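Local coordinates for protein D-glycerate 2-kinase (Thermotoga maritima, PDB 2B8N) that phosphorylates D-glycerate to 2-phosphoglycerate with ATP and magnesium, a step in serine breakdown through 3-hydroxypyruvate, at residues A33-R38 and T416-N421. Sequence-based numbering, arbitrary orientation.
Sequences AVFPDR and TGTNVN
T418 directs its side chain toward V34 and F35. Its CB sits against V34 O. From there OG1, anti to the backbone N (chi1 -178°), donates a hydrogen bond to the same carbonyl, OG1 to V34 O 3.1 Å, with the donor 34° off the carbonyl plane and a C=O...OG1 angle of 146°. The other branch, CG2, turns to apolar neighbours: V34 CG2 and, obliquely to the ring, F35 CD1, each 4.1 Å from T418 CG2. Alongside, V34 and V420 meet tip to tip, CG2 to CG2 at 3.9 Å, and both side chains rest on V266 of helix 263-276. The F35 ring takes T416 O over one face, 3.7 Å above its plane and offset toward the rim, while its CE1 touches T416 CB. P36 lays CG against G417 O, at 3.4 Å. The 416-418 bend is an ST turn, T418 N donating to T416 OG1, which donates to T362 O. F35 is the N-cap residue of helix 36-41. The contact sets the loop before strand 422-428, in the mixed-sheet lobe, against the link between helices 17-32 and 36-41, beside the parallel-sheet lobe whose L199 touches T418 and V420.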
loop_
_atom_site.group_PDB
_atom_site.type_symbol
_atom_site.label_atom_id
_atom_site.label_comp_id
_atom_site.label_asym_id
_atom_site.label_seq_id
_atom_site.Cartn_x
_atom_site.Cartn_y
_atom_site.Cartn_z
ATOM N N ALA A 33 -12.953 -5.360 -3.182
ATOM C CA ALA A 33 -12.286 -6.199 -4.181
ATOM C C ALA A 33 -10.827 -6.494 -3.843
ATOM O O ALA A 33 -10.250 -7.449 -4.371
ATOM C CB ALA A 33 -12.378 -5.550 -5.547
ATOM N N VAL A 34 -10.228 -5.670 -2.987
ATOM C CA VAL A 34 -8.882 -5.934 -2.491
ATOM C C VAL A 34 -8.813 -6.191 -0.971
ATOM O O VAL A 34 -7.745 -6.019 -0.372
ATOM C CB VAL A 34 -7.895 -4.787 -2.906
ATOM C CG1 VAL A 34 -7.776 -4.725 -4.416
ATOM C CG2 VAL A 34 -8.331 -3.419 -2.338
ATOM N N PHE A 35 -9.921 -6.615 -0.349
ATOM C CA PHE A 35 -9.855 -7.079 1.025
ATOM C C PHE A 35 -9.065 -8.353 0.978
ATOM O O PHE A 35 -9.180 -9.112 0.028
ATOM C CB PHE A 35 -11.224 -7.388 1.601
ATOM C CG PHE A 35 -11.930 -6.203 2.189
ATOM C CD1 PHE A 35 -11.597 -4.891 1.825
ATOM C CD2 PHE A 35 -12.978 -6.398 3.074
ATOM C CE1 PHE A 35 -12.296 -3.794 2.385
ATOM C CE2 PHE A 35 -13.686 -5.317 3.617
ATOM C CZ PHE A 35 -13.341 -4.019 3.294
ATOM N N PRO A 36 -8.284 -8.621 2.018
ATOM C CA PRO A 36 -7.462 -9.843 1.985
ATOM C C PRO A 36 -8.245 -11.143 1.677
ATOM O O PRO A 36 -7.790 -11.933 0.846
ATOM C CB PRO A 36 -6.837 -9.892 3.395
ATOM C CG PRO A 36 -6.932 -8.464 3.923
ATOM C CD PRO A 36 -8.130 -7.856 3.275
ATOM N N ASP A 37 -9.398 -11.341 2.327
ATOM C CA ASP A 37 -10.169 -12.582 2.194
ATOM C C ASP A 37 -10.537 -12.837 0.727
ATOM O O ASP A 37 -10.253 -13.900 0.170
ATOM C CB ASP A 37 -11.447 -12.550 3.064
ATOM C CG ASP A 37 -12.117 -13.939 3.199
ATOM O OD1 ASP A 37 -11.577 -14.815 3.933
ATOM O OD2 ASP A 37 -13.187 -14.149 2.583
ATOM N N ARG A 38 -11.158 -11.851 0.104
ATOM C CA ARG A 38 -11.600 -12.000 -1.244
ATOM C C ARG A 38 -10.395 -12.089 -2.219
ATOM O O ARG A 38 -10.447 -12.842 -3.203
ATOM C CB ARG A 38 -12.566 -10.855 -1.586
ATOM C CG ARG A 38 -12.904 -10.734 -3.070
ATOM C CD ARG A 38 -14.257 -10.108 -3.336
ATOM N NE ARG A 38 -14.285 -9.556 -4.687
ATOM C CZ ARG A 38 -15.121 -8.610 -5.097
ATOM N NH1 ARG A 38 -16.028 -8.103 -4.273
ATOM N NH2 ARG A 38 -15.058 -8.164 -6.338
ATOM N N THR A 416 -10.015 -0.465 6.721
ATOM C CA THR A 416 -10.446 -1.513 5.793
ATOM C C THR A 416 -9.751 -2.836 6.009
ATOM O O THR A 416 -10.270 -3.856 5.585
ATOM C CB THR A 416 -10.231 -1.174 4.321
ATOM O OG1 THR A 416 -8.836 -0.913 4.074
ATOM C CG2 THR A 416 -11.093 -0.017 3.924
ATOM N N GLY A 417 -8.583 -2.818 6.643
ATOM C CA GLY A 417 -7.705 -3.980 6.680
ATOM C C GLY A 417 -6.950 -4.219 5.377
ATOM O O GLY A 417 -6.445 -5.305 5.150
ATOM N N THR A 418 -6.864 -3.210 4.517
ATOM C CA THR A 418 -6.009 -3.279 3.342
ATOM C C THR A 418 -5.379 -1.907 3.023
ATOM O O THR A 418 -5.739 -0.889 3.605
ATOM C CB THR A 418 -6.771 -3.877 2.127
ATOM O OG1 THR A 418 -5.893 -3.974 1.008
ATOM C CG2 THR A 418 -7.977 -3.054 1.738
ATOM N N ASN A 419 -4.399 -1.894 2.131
ATOM C CA ASN A 419 -3.852 -0.656 1.621
ATOM C C ASN A 419 -3.273 -0.836 0.222
ATOM O O ASN A 419 -2.260 -1.516 0.043
ATOM C CB ASN A 419 -2.785 -0.109 2.565
ATOM C CG ASN A 419 -2.263 1.255 2.126
ATOM O OD1 ASN A 419 -2.964 2.033 1.448
ATOM N ND2 ASN A 419 -1.034 1.557 2.510
ATOM N N VAL A 420 -3.940 -0.252 -0.766
ATOM C CA VAL A 420 -3.404 -0.216 -2.118
ATOM C C VAL A 420 -3.469 1.200 -2.651
ATOM O O VAL A 420 -3.761 1.412 -3.815
ATOM C CB VAL A 420 -4.131 -1.189 -3.082
ATOM C CG1 VAL A 420 -4.055 -2.602 -2.562
ATOM C CG2 VAL A 420 -5.591 -0.769 -3.310
ATOM N N ASN A 421 -3.162 2.159 -1.778
ATOM C CA ASN A 421 -3.108 3.586 -2.099
ATOM C C ASN A 421 -4.508 4.197 -2.361
ATOM O O ASN A 421 -5.441 3.890 -1.634
ATOM C CB ASN A 421 -2.059 3.848 -3.195
ATOM C CG ASN A 421 -0.651 3.447 -2.751
ATOM O OD1 ASN A 421 0.022 2.613 -3.392
ATOM N ND2 ASN A 421 -0.203 4.045 -1.638
#